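Local coordinates for putative OMPA family lipoprotein (Burkholderia pseudomallei, PDB 4B5C), which probably acts in the Tol-Pal system, helping the outer membrane to invaginate during cell division and to keep its integrity, at residues Ala91-Leu96 with Met106-Leu111. Sequence-based numbering, arbitrary orientation.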
loop_
_atom_site.group_PDB
_atom_site.type_symbol
_atom_site.label_atom_id
_atom_site.label_comp_id
_atom_site.label_asym_id
_atom_site.label_seq_id
_atom_site.Cartn_x
_atom_site.Cartn_y
_atom_site.Cartn_z
ATOM N N ALA A 91 5.953 -4.724 3.035
ATOM C CA ALA A 91 7.079 -3.837 2.762
ATOM C C ALA A 91 6.719 -2.412 3.165
ATOM O O ALA A 91 7.547 -1.679 3.706
ATOM C CB ALA A 91 7.481 -3.903 1.296
ATOM N N VAL A 92 5.474 -2.030 2.895
ATOM C CA VAL A 92 4.950 -0.742 3.331
ATOM C C VAL A 92 4.823 -0.713 4.852
ATOM O O VAL A 92 5.227 0.250 5.499
ATOM C CB VAL A 92 3.562 -0.459 2.712
ATOM C CG1 VAL A 92 3.007 0.854 3.234
ATOM C CG2 VAL A 92 3.650 -0.446 1.190
ATOM N N ARG A 93 4.263 -1.780 5.414
ATOM C CA ARG A 93 4.068 -1.882 6.856
ATOM C C ARG A 93 5.396 -1.735 7.606
ATOM O O ARG A 93 5.503 -0.944 8.542
ATOM C CB ARG A 93 3.392 -3.212 7.204
ATOM C CG ARG A 93 2.792 -3.282 8.600
ATOM C CD ARG A 93 3.265 -4.535 9.320
ATOM N NE ARG A 93 4.647 -4.391 9.763
ATOM C CZ ARG A 93 5.512 -5.392 9.886
ATOM N NH1 ARG A 93 5.151 -6.636 9.589
ATOM N NH2 ARG A 93 6.747 -5.144 10.297
ATOM N N ARG A 94 6.405 -2.494 7.187
ATOM C CA ARG A 94 7.728 -2.408 7.802
ATOM C C ARG A 94 8.309 -0.997 7.688
ATOM O O ARG A 94 8.971 -0.511 8.610
ATOM C CB ARG A 94 8.685 -3.445 7.204
ATOM C CG ARG A 94 8.348 -4.880 7.590
ATOM C CD ARG A 94 9.406 -5.876 7.118
ATOM N NE ARG A 94 9.353 -6.111 5.678
ATOM C CZ ARG A 94 10.208 -5.593 4.802
ATOM N NH1 ARG A 94 11.195 -4.808 5.217
ATOM N NH2 ARG A 94 10.081 -5.861 3.509
ATOM N N ALA A 95 8.055 -0.342 6.559
ATOM C CA ALA A 95 8.489 1.036 6.364
ATOM C C ALA A 95 7.851 1.941 7.414
ATOM O O ALA A 95 8.515 2.797 7.999
ATOM C CB ALA A 95 8.133 1.511 4.963
ATOM N N LEU A 96 6.560 1.737 7.651
ATOM C CA LEU A 96 5.829 2.511 8.643
ATOM C C LEU A 96 6.266 2.150 10.061
ATOM O O LEU A 96 6.356 3.020 10.927
ATOM C CB LEU A 96 4.317 2.313 8.478
ATOM C CG LEU A 96 3.687 2.955 7.239
ATOM C CD1 LEU A 96 2.205 2.614 7.128
ATOM C CD2 LEU A 96 3.893 4.462 7.257
ATOM N N MET A 106 -1.745 -1.100 12.470
ATOM C CA MET A 106 -1.566 -1.594 11.105
ATOM C C MET A 106 -1.833 -3.087 10.939
ATOM O O MET A 106 -1.493 -3.896 11.802
ATOM C CB MET A 106 -0.158 -1.270 10.596
ATOM C CG MET A 106 0.181 0.207 10.613
ATOM S SD MET A 106 1.846 0.521 10.008
ATOM C CE MET A 106 2.810 -0.471 11.147
ATOM N N GLU A 107 -2.455 -3.434 9.817
ATOM C CA GLU A 107 -2.589 -4.821 9.392
ATOM C C GLU A 107 -2.323 -4.913 7.897
ATOM O O GLU A 107 -2.989 -4.254 7.097
ATOM C CB GLU A 107 -3.975 -5.376 9.724
ATOM C CG GLU A 107 -4.139 -5.782 11.184
ATOM C CD GLU A 107 -3.165 -6.878 11.590
ATOM O OE1 GLU A 107 -2.856 -7.744 10.742
ATOM O OE2 GLU A 107 -2.700 -6.869 12.751
ATOM N N ALA A 108 -1.334 -5.720 7.527
ATOM C CA ALA A 108 -0.979 -5.907 6.127
ATOM C C ALA A 108 -1.739 -7.090 5.541
ATOM O O ALA A 108 -1.598 -8.219 6.017
ATOM C CB ALA A 108 0.522 -6.111 5.984
ATOM N N VAL A 109 -2.545 -6.828 4.515
ATOM C CA VAL A 109 -3.331 -7.875 3.867
ATOM C C VAL A 109 -3.084 -7.909 2.356
ATOM O O VAL A 109 -2.634 -6.923 1.769
ATOM C CB VAL A 109 -4.835 -7.711 4.144
ATOM C CG1 VAL A 109 -5.097 -7.686 5.639
ATOM C CG2 VAL A 109 -5.365 -6.441 3.488
ATOM N N SER A 110 -3.377 -9.046 1.729
ATOM C CA SER A 110 -3.169 -9.202 0.293
ATOM C C SER A 110 -4.459 -9.559 -0.437
ATOM O O SER A 110 -5.175 -10.472 -0.028
ATOM C CB SER A 110 -2.109 -10.270 0.012
ATOM O OG SER A 110 -2.003 -10.517 -1.382
ATOM N N LEU A 111 -4.744 -8.838 -1.517
ATOM C CA LEU A 111 -5.888 -9.144 -2.369
ATOM C C LEU A 111 -5.412 -9.879 -3.617
ATOM O O LEU A 111 -6.216 -10.305 -4.448
ATOM C CB LEU A 111 -6.631 -7.865 -2.767
ATOM C CG LEU A 111 -7.070 -6.950 -1.623
ATOM C CD1 LEU A 111 -7.753 -5.699 -2.159
ATOM C CD2 LEU A 111 -7.977 -7.691 -0.650
#
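Met106 reaches from its strand to Arg93 and Leu96 on the helix. The contact belongs to the beta-alpha-beta unit of the OmpA-like fold, in which helix 78-98 links the parallel strands 66-71 and 106-112. The axes of 91-96 and 106-111 run nearly antiparallel, at 165°, with a closest approach of 8.6 Å.

Met106 CB lies 4.1 Å from CG of Arg93. Chi2 is fully extended at CG, which carries SD to Leu96. Met106 SD rests against Leu96, 3.4 Å from its CB and 3.6 Å from its CD1. The last torsion bends the chain (chi3 -58°) and turns the methyl CE back to Arg93. There CE meets the side-chain CG and the backbone O. That oxygen also takes part in a hydrogen bond with Ser97 OG. The end of the side chain thus spans two helix residues about one turn apart, SD on Leu96 and CE on Arg93, and Val101 of the connecting loop touches both Met106 and Leu96.

Arg93 contributes its aliphatic base here. The side chains of Arg93 and Met106 cross at about a right angle. Farther along the strand, Ala108 makes a lighter contact: its CB lies 4.3 Å from Arg93 CB.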